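Local coordinates for protein soluble lytic murein transglycosylase (Pseudomonas aeruginosa, PDB 5OHU) that probably cleaves the glycosidic bonds of peptidoglycan as a lytic transglycosylase, working in both exolytic and endolytic turnover of the cell wall, at residues V483-N488 / N550-A555; S493-A498 / A556-V561; I499-S504 / L615-I620. All coordinates share one frame; numbering follows the deposited sequence.

Contact 1 of 3, residues V483-N488 / N550-A555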
ATOM      1  N   VAL A 483      -9.431  -3.753  28.581  1.00 33.20           N
ATOM      2  CA  VAL A 483      -8.657  -3.696  29.816  1.00 20.14           C
ATOM      3  C   VAL A 483      -8.779  -5.008  30.589  1.00 20.29           C
ATOM      4  O   VAL A 483      -7.785  -5.539  31.101  1.00 22.80           O
ATOM      5  CB  VAL A 483      -9.105  -2.473  30.645  1.00 32.18           C
ATOM      6  CG1 VAL A 483      -8.438  -2.450  32.023  1.00 20.73           C
ATOM      7  CG2 VAL A 483      -8.767  -1.175  29.877  1.00 20.48           C
ATOM      8  N   ARG A 484      -9.989  -5.567  30.658  1.00 20.90           N
ATOM      9  CA  ARG A 484     -10.199  -6.823  31.369  1.00 21.17           C
ATOM     10  C   ARG A 484      -9.394  -7.966  30.751  1.00 24.38           C
ATOM     11  O   ARG A 484      -8.692  -8.698  31.457  1.00 29.95           O
ATOM     12  CB  ARG A 484     -11.692  -7.159  31.390  1.00 25.28           C
ATOM     13  CG  ARG A 484     -11.981  -8.526  31.968  1.00 39.57           C
ATOM     14  CD  ARG A 484     -13.448  -8.833  31.976  1.00 50.66           C
ATOM     15  NE  ARG A 484     -14.189  -7.687  32.500  1.00 64.82           N
ATOM     16  CZ  ARG A 484     -15.164  -7.050  31.859  1.00 67.19           C
ATOM     17  NH1 ARG A 484     -15.526  -7.459  30.651  1.00 67.79           N
ATOM     18  NH2 ARG A 484     -15.768  -6.018  32.448  1.00 64.60           N
ATOM     19  N   GLU A 485      -9.479  -8.145  29.434  1.00 26.31           N
ATOM     20  CA  GLU A 485      -8.768  -9.272  28.842  1.00 24.79           C
ATOM     21  C   GLU A 485      -7.273  -9.053  28.878  1.00 24.52           C
ATOM     22  O   GLU A 485      -6.511 -10.011  29.055  1.00 25.96           O
ATOM     23  CB  GLU A 485      -9.252  -9.550  27.421  1.00 19.91           C
ATOM     24  CG  GLU A 485     -10.773  -9.711  27.358  1.00 23.23           C
ATOM     25  CD  GLU A 485     -11.239 -11.024  27.963  1.00 36.30           C
ATOM     26  OE1 GLU A 485     -10.472 -12.018  27.887  1.00 44.22           O
ATOM     27  OE2 GLU A 485     -12.362 -11.041  28.550  1.00 47.99           O
ATOM     28  N   ALA A 486      -6.822  -7.806  28.721  1.00 19.84           N
ATOM     29  CA  ALA A 486      -5.402  -7.557  28.929  1.00 20.46           C
ATOM     30  C   ALA A 486      -4.980  -7.993  30.329  1.00 24.94           C
ATOM     31  O   ALA A 486      -3.933  -8.632  30.504  1.00 21.12           O
ATOM     32  CB  ALA A 486      -5.076  -6.084  28.720  1.00 24.30           C
ATOM     33  N   LYS A 487      -5.792  -7.660  31.336  1.00 18.84           N
ATOM     34  CA  LYS A 487      -5.472  -8.029  32.707  1.00 30.31           C
ATOM     35  C   LYS A 487      -5.465  -9.543  32.877  1.00 26.49           C
ATOM     36  O   LYS A 487      -4.509 -10.105  33.418  1.00 22.49           O
ATOM     37  CB  LYS A 487      -6.473  -7.386  33.668  1.00 31.77           C
ATOM     38  CG  LYS A 487      -6.203  -7.738  35.125  1.00 40.00           C
ATOM     39  CD  LYS A 487      -6.906  -6.802  36.090  1.00 43.05           C
ATOM     40  CE  LYS A 487      -6.947  -7.416  37.472  1.00 51.41           C
ATOM     41  NZ  LYS A 487      -7.483  -8.814  37.424  1.00 57.80           N
ATOM     42  N   ASN A 488      -6.529 -10.215  32.406  1.00 19.39           N
ATOM     43  CA  ASN A 488      -6.603 -11.678  32.448  1.00 28.01           C
ATOM     44  C   ASN A 488      -5.394 -12.350  31.807  1.00 26.67           C
ATOM     45  O   ASN A 488      -4.892 -13.356  32.322  1.00 28.23           O
ATOM     46  CB  ASN A 488      -7.875 -12.167  31.759  1.00 26.58           C
ATOM     47  CG  ASN A 488      -9.134 -11.837  32.540  1.00 32.80           C
ATOM     48  OD1 ASN A 488      -9.084 -11.283  33.640  1.00 31.01           O
ATOM     49  ND2 ASN A 488     -10.278 -12.160  31.955  1.00 39.60           N
ATOM     50  N   ASN A 550     -14.005 -11.248  19.572  1.00 23.16           N
ATOM     51  CA  ASN A 550     -12.742 -10.943  18.910  1.00 26.75           C
ATOM     52  C   ASN A 550     -11.656 -10.596  19.925  1.00 25.33           C
ATOM     53  O   ASN A 550     -10.526 -11.103  19.853  1.00 23.78           O
ATOM     54  CB  ASN A 550     -12.945  -9.785  17.941  1.00 25.04           C
ATOM     55  CG  ASN A 550     -11.858  -9.704  16.909  1.00 29.21           C
ATOM     56  OD1 ASN A 550     -10.859  -8.996  17.091  1.00 26.40           O
ATOM     57  ND2 ASN A 550     -12.052 -10.415  15.796  1.00 25.47           N
ATOM     58  N   ILE A 551     -11.981  -9.719  20.873  1.00 19.42           N
ATOM     59  CA  ILE A 551     -10.998  -9.266  21.851  1.00 23.26           C
ATOM     60  C   ILE A 551     -10.555 -10.413  22.749  1.00 19.12           C
ATOM     61  O   ILE A 551      -9.374 -10.526  23.097  1.00 19.64           O
ATOM     62  CB  ILE A 551     -11.579  -8.103  22.668  1.00 26.09           C
ATOM     63  CG1 ILE A 551     -11.817  -6.908  21.748  1.00 27.94           C
ATOM     64  CG2 ILE A 551     -10.643  -7.752  23.839  1.00 23.26           C
ATOM     65  CD1 ILE A 551     -12.582  -5.769  22.435  1.00 31.21           C
ATOM     66  N   ARG A 552     -11.487 -11.285  23.137  1.00 19.69           N
ATOM     67  CA  ARG A 552     -11.130 -12.385  24.026  1.00 19.73           C
ATOM     68  C   ARG A 552     -10.160 -13.344  23.350  1.00 24.58           C
ATOM     69  O   ARG A 552      -9.152 -13.745  23.945  1.00 24.92           O
ATOM     70  CB  ARG A 552     -12.385 -13.125  24.479  1.00 31.07           C
ATOM     71  CG  ARG A 552     -13.188 -12.374  25.519  1.00 36.47           C
ATOM     72  CD  ARG A 552     -14.541 -13.005  25.709  1.00 39.91           C
ATOM     73  NE  ARG A 552     -14.448 -14.265  26.424  1.00 47.81           N
ATOM     74  CZ  ARG A 552     -15.447 -15.133  26.527  1.00 63.30           C
ATOM     75  NH1 ARG A 552     -16.613 -14.872  25.944  1.00 67.09           N
ATOM     76  NH2 ARG A 552     -15.276 -16.261  27.207  1.00 62.71           N
ATOM     77  N   LEU A 553     -10.458 -13.735  22.108  1.00 21.64           N
ATOM     78  CA  LEU A 553      -9.539 -14.589  21.360  1.00 18.48           C
ATOM     79  C   LEU A 553      -8.289 -13.840  20.940  1.00 17.78           C
ATOM     80  O   LEU A 553      -7.193 -14.407  20.972  1.00 25.57           O
ATOM     81  CB  LEU A 553     -10.235 -15.185  20.138  1.00 18.61           C
ATOM     82  CG  LEU A 553     -11.419 -16.054  20.566  1.00 24.20           C
ATOM     83  CD1 LEU A 553     -12.315 -16.493  19.388  1.00 24.99           C
ATOM     84  CD2 LEU A 553     -10.871 -17.270  21.295  1.00 19.33           C
ATOM     85  N   GLY A 554      -8.421 -12.574  20.546  1.00 19.51           N
ATOM     86  CA  GLY A 554      -7.241 -11.827  20.140  1.00 17.90           C
ATOM     87  C   GLY A 554      -6.273 -11.591  21.289  1.00 20.86           C
ATOM     88  O   GLY A 554      -5.054 -11.680  21.113  1.00 17.28           O
ATOM     89  N   ALA A 555      -6.797 -11.274  22.477  1.00 19.30           N
ATOM     90  CA  ALA A 555      -5.934 -11.085  23.641  1.00 18.66           C
ATOM     91  C   ALA A 555      -5.214 -12.371  23.998  1.00 19.84           C
ATOM     92  O   ALA A 555      -4.021 -12.349  24.326  1.00 18.95           O
ATOM     93  CB  ALA A 555      -6.749 -10.596  24.844  1.00 18.47           C
TER
HETATM   94  O   HOH W   1      -8.429 -13.305  26.533  1.00 25.65           O

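Contact 2 of 3, residues S493-A498 / A556-V561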
ATOM      1  N   SER A 493      -2.222  -3.179  28.956  1.00 22.15           N
ATOM      2  CA  SER A 493      -3.463  -2.965  28.213  1.00 27.66           C
ATOM      3  C   SER A 493      -3.292  -1.927  27.102  1.00 17.51           C
ATOM      4  O   SER A 493      -4.021  -1.973  26.109  1.00 23.32           O
ATOM      5  CB  SER A 493      -4.594  -2.581  29.166  1.00 36.53           C
ATOM      6  OG  SER A 493      -4.753  -1.183  29.223  1.00 47.23           O
ATOM      7  N   SER A 494      -2.330  -1.014  27.227  1.00 16.95           N
ATOM      8  CA  SER A 494      -2.044  -0.105  26.127  1.00 16.73           C
ATOM      9  C   SER A 494      -1.606  -0.868  24.887  1.00 18.98           C
ATOM     10  O   SER A 494      -1.887  -0.441  23.764  1.00 22.40           O
ATOM     11  CB  SER A 494      -0.966   0.898  26.525  1.00 16.54           C
ATOM     12  OG  SER A 494       0.233   0.239  26.847  1.00 17.34           O
ATOM     13  N   TRP A 495      -0.942  -2.005  25.071  1.00 17.05           N
ATOM     14  CA  TRP A 495      -0.466  -2.774  23.930  1.00 15.39           C
ATOM     15  C   TRP A 495      -1.631  -3.328  23.119  1.00 20.13           C
ATOM     16  O   TRP A 495      -1.614  -3.280  21.884  1.00 18.75           O
ATOM     17  CB  TRP A 495       0.449  -3.896  24.415  1.00 15.04           C
ATOM     18  CG  TRP A 495       1.215  -4.578  23.316  1.00 17.07           C
ATOM     19  CD1 TRP A 495       1.737  -4.003  22.176  1.00 14.22           C
ATOM     20  CD2 TRP A 495       1.530  -5.973  23.242  1.00 14.31           C
ATOM     21  NE1 TRP A 495       2.370  -4.963  21.410  1.00 16.93           N
ATOM     22  CE2 TRP A 495       2.257  -6.179  22.041  1.00 20.94           C
ATOM     23  CE3 TRP A 495       1.276  -7.071  24.078  1.00 18.13           C
ATOM     24  CZ2 TRP A 495       2.723  -7.441  21.657  1.00 13.61           C
ATOM     25  CZ3 TRP A 495       1.747  -8.330  23.700  1.00 14.19           C
ATOM     26  CH2 TRP A 495       2.470  -8.500  22.503  1.00 16.00           C
ATOM     27  N   ILE A 496      -2.672  -3.825  23.791  1.00 16.11           N
ATOM     28  CA  ILE A 496      -3.776  -4.415  23.051  1.00 16.36           C
ATOM     29  C   ILE A 496      -4.607  -3.335  22.346  1.00 18.74           C
ATOM     30  O   ILE A 496      -5.086  -3.548  21.224  1.00 19.41           O
ATOM     31  CB  ILE A 496      -4.610  -5.299  23.995  1.00 24.29           C
ATOM     32  CG1 ILE A 496      -5.555  -6.194  23.213  1.00 32.53           C
ATOM     33  CG2 ILE A 496      -5.422  -4.468  24.957  1.00 36.60           C
ATOM     34  CD1 ILE A 496      -6.283  -7.181  24.103  1.00 41.86           C
ATOM     35  N   PHE A 497      -4.794  -2.168  22.967  1.00 16.97           N
ATOM     36  CA  PHE A 497      -5.367  -1.036  22.246  1.00 20.93           C
ATOM     37  C   PHE A 497      -4.530  -0.699  21.015  1.00 24.06           C
ATOM     38  O   PHE A 497      -5.072  -0.469  19.928  1.00 18.54           O
ATOM     39  CB  PHE A 497      -5.451   0.192  23.152  1.00 26.76           C
ATOM     40  CG  PHE A 497      -6.595   0.175  24.112  1.00 28.86           C
ATOM     41  CD1 PHE A 497      -6.534  -0.587  25.266  1.00 28.05           C
ATOM     42  CD2 PHE A 497      -7.715   0.956  23.885  1.00 28.57           C
ATOM     43  CE1 PHE A 497      -7.579  -0.595  26.161  1.00 21.46           C
ATOM     44  CE2 PHE A 497      -8.764   0.959  24.785  1.00 26.81           C
ATOM     45  CZ  PHE A 497      -8.692   0.181  25.924  1.00 22.20           C
ATOM     46  N   ALA A 498      -3.198  -0.663  21.179  1.00 16.17           N
ATOM     47  CA  ALA A 498      -2.301  -0.373  20.064  1.00 15.67           C
ATOM     48  C   ALA A 498      -2.436  -1.398  18.943  1.00 15.42           C
ATOM     49  O   ALA A 498      -2.513  -1.033  17.766  1.00 15.30           O
ATOM     50  CB  ALA A 498      -0.851  -0.320  20.552  1.00 15.25           C
ATOM     51  N   ALA A 556      -5.930 -13.498  23.960  1.00 17.28           N
ATOM     52  CA  ALA A 556      -5.309 -14.782  24.256  1.00 19.89           C
ATOM     53  C   ALA A 556      -4.196 -15.097  23.261  1.00 19.89           C
ATOM     54  O   ALA A 556      -3.067 -15.407  23.655  1.00 22.38           O
ATOM     55  CB  ALA A 556      -6.371 -15.885  24.260  1.00 17.67           C
ATOM     56  N   TYR A 557      -4.493 -15.014  21.962  1.00 19.49           N
ATOM     57  CA  TYR A 557      -3.463 -15.277  20.960  1.00 16.01           C
ATOM     58  C   TYR A 557      -2.276 -14.331  21.123  1.00 20.06           C
ATOM     59  O   TYR A 557      -1.116 -14.762  21.091  1.00 20.69           O
ATOM     60  CB  TYR A 557      -4.046 -15.161  19.550  1.00 22.17           C
ATOM     61  CG  TYR A 557      -2.962 -15.298  18.515  1.00 23.40           C
ATOM     62  CD1 TYR A 557      -2.438 -16.553  18.210  1.00 22.41           C
ATOM     63  CD2 TYR A 557      -2.457 -14.185  17.859  1.00 24.21           C
ATOM     64  CE1 TYR A 557      -1.439 -16.695  17.279  1.00 28.41           C
ATOM     65  CE2 TYR A 557      -1.452 -14.311  16.924  1.00 28.48           C
ATOM     66  CZ  TYR A 557      -0.948 -15.570  16.640  1.00 33.20           C
ATOM     67  OH  TYR A 557       0.060 -15.716  15.722  1.00 34.95           O
ATOM     68  N   LEU A 558      -2.550 -13.045  21.330  1.00 18.83           N
ATOM     69  CA  LEU A 558      -1.484 -12.071  21.542  1.00 19.80           C
ATOM     70  C   LEU A 558      -0.614 -12.445  22.742  1.00 26.39           C
ATOM     71  O   LEU A 558       0.608 -12.245  22.722  1.00 16.99           O
ATOM     72  CB  LEU A 558      -2.102 -10.685  21.722  1.00 17.69           C
ATOM     73  CG  LEU A 558      -1.189  -9.469  21.857  1.00 24.47           C
ATOM     74  CD1 LEU A 558      -0.245  -9.355  20.672  1.00 14.40           C
ATOM     75  CD2 LEU A 558      -2.040  -8.220  21.990  1.00 18.50           C
ATOM     76  N   SER A 559      -1.215 -13.016  23.789  1.00 15.28           N
ATOM     77  CA  SER A 559      -0.411 -13.387  24.948  1.00 17.60           C
ATOM     78  C   SER A 559       0.472 -14.593  24.654  1.00 19.38           C
ATOM     79  O   SER A 559       1.550 -14.717  25.243  1.00 22.74           O
ATOM     80  CB  SER A 559      -1.309 -13.652  26.158  1.00 15.74           C
ATOM     81  OG  SER A 559      -1.919 -14.923  26.057  1.00 19.98           O
ATOM     82  N   GLN A 560       0.032 -15.488  23.761  1.00 22.73           N
ATOM     83  CA  GLN A 560       0.878 -16.600  23.320  1.00 22.15           C
ATOM     84  C   GLN A 560       2.105 -16.104  22.562  1.00 17.38           C
ATOM     85  O   GLN A 560       3.230 -16.548  22.807  1.00 20.38           O
ATOM     86  CB  GLN A 560       0.078 -17.553  22.429  1.00 18.25           C
ATOM     87  CG  GLN A 560      -0.782 -18.549  23.181  1.00 31.82           C
ATOM     88  CD  GLN A 560      -1.529 -19.499  22.245  1.00 43.96           C
ATOM     89  OE1 GLN A 560      -2.172 -19.076  21.279  1.00 37.76           O
ATOM     90  NE2 GLN A 560      -1.430 -20.795  22.527  1.00 52.18           N
ATOM     91  N   VAL A 561       1.904 -15.216  21.595  1.00 18.82           N
ATOM     92  CA  VAL A 561       3.054 -14.669  20.888  1.00 18.79           C
ATOM     93  C   VAL A 561       3.955 -13.933  21.877  1.00 22.99           C
ATOM     94  O   VAL A 561       5.185 -14.025  21.816  1.00 14.24           O
ATOM     95  CB  VAL A 561       2.584 -13.766  19.735  1.00 21.79           C
ATOM     96  CG1 VAL A 561       3.752 -13.284  18.967  1.00 28.77           C
ATOM     97  CG2 VAL A 561       1.671 -14.549  18.800  1.00 27.85           C
TER

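Contact 3 of 3, residues I499-S504 / L615-I620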
ATOM      1  N   ILE A 499      -2.439  -2.687  19.284  1.00 15.39           N
ATOM      2  CA  ILE A 499      -2.556  -3.714  18.260  1.00 15.13           C
ATOM      3  C   ILE A 499      -3.891  -3.572  17.547  1.00 24.11           C
ATOM      4  O   ILE A 499      -3.977  -3.664  16.316  1.00 18.54           O
ATOM      5  CB  ILE A 499      -2.383  -5.108  18.897  1.00 22.76           C
ATOM      6  CG1 ILE A 499      -0.922  -5.344  19.297  1.00 19.42           C
ATOM      7  CG2 ILE A 499      -2.955  -6.221  17.991  1.00 15.07           C
ATOM      8  CD1 ILE A 499      -0.024  -5.834  18.168  1.00 17.53           C
ATOM      9  N   THR A 500      -4.949  -3.306  18.310  1.00 20.06           N
ATOM     10  CA  THR A 500      -6.261  -3.113  17.710  1.00 23.25           C
ATOM     11  C   THR A 500      -6.277  -1.885  16.810  1.00 24.99           C
ATOM     12  O   THR A 500      -6.806  -1.930  15.695  1.00 24.10           O
ATOM     13  CB  THR A 500      -7.303  -2.992  18.815  1.00 19.50           C
ATOM     14  OG1 THR A 500      -7.306  -4.204  19.568  1.00 22.17           O
ATOM     15  CG2 THR A 500      -8.677  -2.749  18.238  1.00 17.64           C
ATOM     16  N   ARG A 501      -5.687  -0.783  17.275  1.00 17.54           N
ATOM     17  CA  ARG A 501      -5.665   0.431  16.473  1.00 19.22           C
ATOM     18  C   ARG A 501      -4.959   0.201  15.132  1.00 23.55           C
ATOM     19  O   ARG A 501      -5.426   0.673  14.088  1.00 20.91           O
ATOM     20  CB  ARG A 501      -5.009   1.552  17.282  1.00 19.44           C
ATOM     21  CG  ARG A 501      -4.531   2.752  16.467  1.00 23.17           C
ATOM     22  CD  ARG A 501      -5.666   3.514  15.808  1.00 20.99           C
ATOM     23  NE  ARG A 501      -5.148   4.736  15.210  1.00 29.03           N
ATOM     24  CZ  ARG A 501      -4.639   4.796  13.984  1.00 32.49           C
ATOM     25  NH1 ARG A 501      -4.593   3.700  13.232  1.00 27.57           N
ATOM     26  NH2 ARG A 501      -4.179   5.947  13.514  1.00 29.33           N
ATOM     27  N   GLN A 502      -3.860  -0.560  15.134  1.00 15.43           N
ATOM     28  CA  GLN A 502      -3.128  -0.862  13.907  1.00 17.92           C
ATOM     29  C   GLN A 502      -3.884  -1.841  13.016  1.00 17.68           C
ATOM     30  O   GLN A 502      -3.939  -1.657  11.799  1.00 20.46           O
ATOM     31  CB  GLN A 502      -1.749  -1.433  14.262  1.00 14.49           C
ATOM     32  CG  GLN A 502      -0.910  -1.983  13.126  1.00 14.03           C
ATOM     33  CD  GLN A 502      -0.600  -0.960  12.020  1.00 25.96           C
ATOM     34  OE1 GLN A 502      -0.660  -1.287  10.827  1.00 23.91           O
ATOM     35  NE2 GLN A 502      -0.372   0.297  12.410  1.00 14.04           N
ATOM     36  N   GLU A 503      -4.479  -2.874  13.603  1.00 20.05           N
ATOM     37  CA  GLU A 503      -5.054  -3.950  12.804  1.00 23.47           C
ATOM     38  C   GLU A 503      -6.338  -3.511  12.107  1.00 21.40           C
ATOM     39  O   GLU A 503      -6.524  -3.760  10.911  1.00 17.65           O
ATOM     40  CB  GLU A 503      -5.315  -5.178  13.690  1.00 23.48           C
ATOM     41  CG  GLU A 503      -4.064  -5.956  14.099  1.00 21.54           C
ATOM     42  CD  GLU A 503      -3.349  -6.609  12.913  1.00 24.88           C
ATOM     43  OE1 GLU A 503      -2.163  -6.957  13.052  1.00 20.20           O
ATOM     44  OE2 GLU A 503      -3.969  -6.769  11.838  1.00 25.15           O
ATOM     45  N   SER A 504      -7.245  -2.875  12.844  1.00 20.28           N
ATOM     46  CA  SER A 504      -8.580  -2.576  12.352  1.00 24.39           C
ATOM     47  C   SER A 504      -8.965  -1.115  12.461  1.00 20.77           C
ATOM     48  O   SER A 504     -10.009  -0.736  11.918  1.00 24.46           O
ATOM     49  CB  SER A 504      -9.633  -3.389  13.123  1.00 21.88           C
ATOM     50  OG  SER A 504      -9.710  -2.918  14.467  1.00 23.31           O
ATOM     51  N   LEU A 615       4.260   0.265  18.701  1.00 13.47           N
ATOM     52  CA  LEU A 615       4.968   0.788  19.864  1.00 18.14           C
ATOM     53  C   LEU A 615       4.593   2.239  20.115  1.00 13.86           C
ATOM     54  O   LEU A 615       4.398   2.641  21.265  1.00 17.54           O
ATOM     55  CB  LEU A 615       6.481   0.649  19.690  1.00 13.06           C
ATOM     56  CG  LEU A 615       6.989  -0.797  19.687  1.00 27.33           C
ATOM     57  CD1 LEU A 615       8.483  -0.870  19.268  1.00 12.32           C
ATOM     58  CD2 LEU A 615       6.775  -1.440  21.065  1.00 12.86           C
ATOM     59  N   SER A 616       4.505   3.043  19.054  1.00 21.31           N
ATOM     60  CA  SER A 616       4.149   4.449  19.226  1.00 14.26           C
ATOM     61  C   SER A 616       2.727   4.584  19.755  1.00 17.93           C
ATOM     62  O   SER A 616       2.459   5.408  20.635  1.00 15.14           O
ATOM     63  CB  SER A 616       4.298   5.196  17.898  1.00 14.20           C
ATOM     64  OG  SER A 616       5.655   5.221  17.469  1.00 15.55           O
ATOM     65  N   TYR A 617       1.806   3.770  19.238  1.00 14.81           N
ATOM     66  CA  TYR A 617       0.419   3.850  19.674  1.00 15.33           C
ATOM     67  C   TYR A 617       0.287   3.459  21.138  1.00 20.04           C
ATOM     68  O   TYR A 617      -0.520   4.054  21.865  1.00 18.64           O
ATOM     69  CB  TYR A 617      -0.475   2.951  18.803  1.00 15.33           C
ATOM     70  CG  TYR A 617      -0.546   3.326  17.325  1.00 17.36           C
ATOM     71  CD1 TYR A 617      -0.084   4.563  16.862  1.00 17.57           C
ATOM     72  CD2 TYR A 617      -1.065   2.434  16.392  1.00 15.08           C
ATOM     73  CE1 TYR A 617      -0.147   4.898  15.509  1.00 15.09           C
ATOM     74  CE2 TYR A 617      -1.143   2.762  15.050  1.00 14.96           C
ATOM     75  CZ  TYR A 617      -0.688   3.995  14.615  1.00 30.36           C
ATOM     76  OH  TYR A 617      -0.760   4.307  13.280  1.00 27.80           O
ATOM     77  N   ALA A 618       1.073   2.470  21.583  1.00 15.17           N
ATOM     78  CA  ALA A 618       0.991   2.037  22.969  1.00 15.36           C
ATOM     79  C   ALA A 618       1.410   3.151  23.911  1.00 15.57           C
ATOM     80  O   ALA A 618       0.882   3.256  25.018  1.00 17.51           O
ATOM     81  CB  ALA A 618       1.845   0.786  23.199  1.00 14.91           C
ATOM     82  N   VAL A 619       2.364   3.989  23.499  1.00 21.71           N
ATOM     83  CA  VAL A 619       2.717   5.138  24.319  1.00 15.59           C
ATOM     84  C   VAL A 619       1.499   6.021  24.509  1.00 20.11           C
ATOM     85  O   VAL A 619       1.160   6.417  25.632  1.00 19.13           O
ATOM     86  CB  VAL A 619       3.882   5.927  23.693  1.00 16.80           C
ATOM     87  CG1 VAL A 619       4.098   7.206  24.461  1.00 15.64           C
ATOM     88  CG2 VAL A 619       5.156   5.109  23.706  1.00 14.74           C
ATOM     89  N   ILE A 620       0.816   6.334  23.408  1.00 21.21           N
ATOM     90  CA  ILE A 620      -0.342   7.219  23.486  1.00 16.93           C
ATOM     91  C   ILE A 620      -1.425   6.588  24.344  1.00 18.39           C
ATOM     92  O   ILE A 620      -2.008   7.236  25.220  1.00 18.82           O
ATOM     93  CB  ILE A 620      -0.854   7.548  22.073  1.00 27.67           C
ATOM     94  CG1 ILE A 620       0.249   8.257  21.302  1.00 24.43           C
ATOM     95  CG2 ILE A 620      -2.085   8.440  22.132  1.00 17.59           C
ATOM     96  CD1 ILE A 620       0.741   9.474  22.024  1.00 16.85           C
TER
HETATM   97  O   HOH W   2      -1.749   2.604  11.669  1.00 25.02           O

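Contact 1 of 3, residues V483-N488 / N550-A555
Glu485 meets Ile551, Arg552 and Ala555 where helix 479-488 packs on helix 547-564 within the lysozyme-like SLT domain. The short segments run nearly parallel, with an angle of 26° between their directions and axes 9.4 Å apart at closest approach. Apolar contact begins at the base of the glutamate: Glu485 CB lies 3.7 Å from Ala555 CB, and Glu485 CG rests 4.0 Å from Ile551 CG2. Ile496 of helix 493-504 also packs against Ala555, so the small methyl sits among three helices.

Beyond CG the glutamate chain bends at its second torsion (chi2 -73°), and its carboxylate crosses the aliphatic part of Arg552 at a slant. Glu485 CD comes to 3.4 Å from Arg552 CG. The charged ends do not pair directly: Glu485 OE2 stays 4.4 Å from Arg552 NE, beyond a salt bridge, though the opposite charges probably attract weakly, and the carboxylate and guanidinium planes are turned 46° apart. Arg489 adds a long, weak ion pair to OE1.

Between these two segments the polar link is a water molecule, which donates one hydrogen bond of 2.8 Å to Glu485 OE1 and another of 2.7 Å to the backbone carbonyl Arg552 O.

Contact 2 of 3, residues S493-A498 / A556-V561
Between segments 493-498 and 556-561 the backbones come nearest at Ile496 and Leu558, their CA atoms 8.1 Å apart, a spacing filled by side chains. Leu558 carries its segment's part of the contact and reaches both Trp495 and Ile496. With its CG anti to the backbone N (chi1 -175°), the two methyl groups face the other segment.

The CD1 branch lies over one face of the Trp495 indole, offset toward the rim of the ring system. The methyl stands 3.8 Å from the centroid of the six-membered ring and 27° off its normal, a CH-pi contact. Its nearest ring atom is Trp495 CH2, at 3.4 Å from Leu558 CD1. Leu558 CG follows along the same part of the ring, 3.6 Å from Trp495 CZ3, so the leucine spreads over the benzo portion of the indole. The second branch serves the neighbouring residue: Leu558 CD2 is 4.2 Å from Ile496 CG1, a looser apolar contact.

Surrounding elements complete this buried packing of the SLT domain. Trp495 also meets the ring of His562 and touches helix 569-578, where Ser573 OG is hydrogen-bonded to the indole NE1; Tyr576 of that helix adjoins Leu558.

The helix pair is therefore joined across these segments by dispersion and CH-pi contact, while the one polar atom of the indole is satisfied by a third helix, which helps fix the rotation of the ring.

Contact 3 of 3, residues I499-S504 / L615-I620
The guanidinium of Arg501 has the outer end of the Tyr617 ring over one face: Tyr617 CZ stands 4.0 Å above the guanidinium plane, over its centre, and the hydroxyl lies over the same group. The two planes are inclined by 31°, so the groups overlap without being parallel. At the edge of the tyrosine, in the ring plane, sits a water molecule, 2.5 Å from Tyr617 OH. The Gln502 amide plane is only 15° from that of the ring, but its NE2 approaches obliquely, 3.7 Å from Tyr617 CE2.

The arginine touches the ring with its aliphatic stem as well as its charged end. Arg501 CG lies 3.5 Å from Tyr617 CD2, and a bend at the next torsion (chi2 65°) brings the guanidinium over the phenol end, the two side chains crossing at about a right angle. Beyond the pair, the backbone carbonyl of Arg473 accepts a hydrogen bond from Arg501 NE, while the ring of Phe474 meets that of Tyr617.

These side chains join helix 493-504 to helix 605-624 in the lysozyme-like SLT domain. Helix 493-504 carries the pair Glu503-Ser504, consistent with the Glu-Ser signature of the Slt family; Glu503 OE1 is hydrogen-bonded to Tyr610 OH, on an earlier turn of the second helix.

Gln502 is also linked to the tyrosine by water. Its NE2 makes a weak hydrogen bond to the edge water at 2.8 Å, and a second weak one to Asn613 OD1. The water thereby bridges the amide and the phenol, with Gln502 NE2 lying 4.1 Å from Tyr617 OH.

How the contacts relate
Helix 493-504 serves contacts 2 and 3, with its first and second halves, and helix 547-564 serves contacts 1 and 2. The centres of contacts 1 and 2 are about 7 Å apart, and the two meet where Ala555 CB packs 3.5 Å from Ile496 CD1. Contacts 2 and 3, with centres about 10 Å apart, touch at several points, among them Ser494 CB to Ala618 O at 3.4 Å. Contacts 1 and 3 do not touch, their nearest atoms being about 6 Å apart. A phosphate ion, probably from the crystallisation liquor, lies about 5 Å from the Ile551 side chain of contact 1.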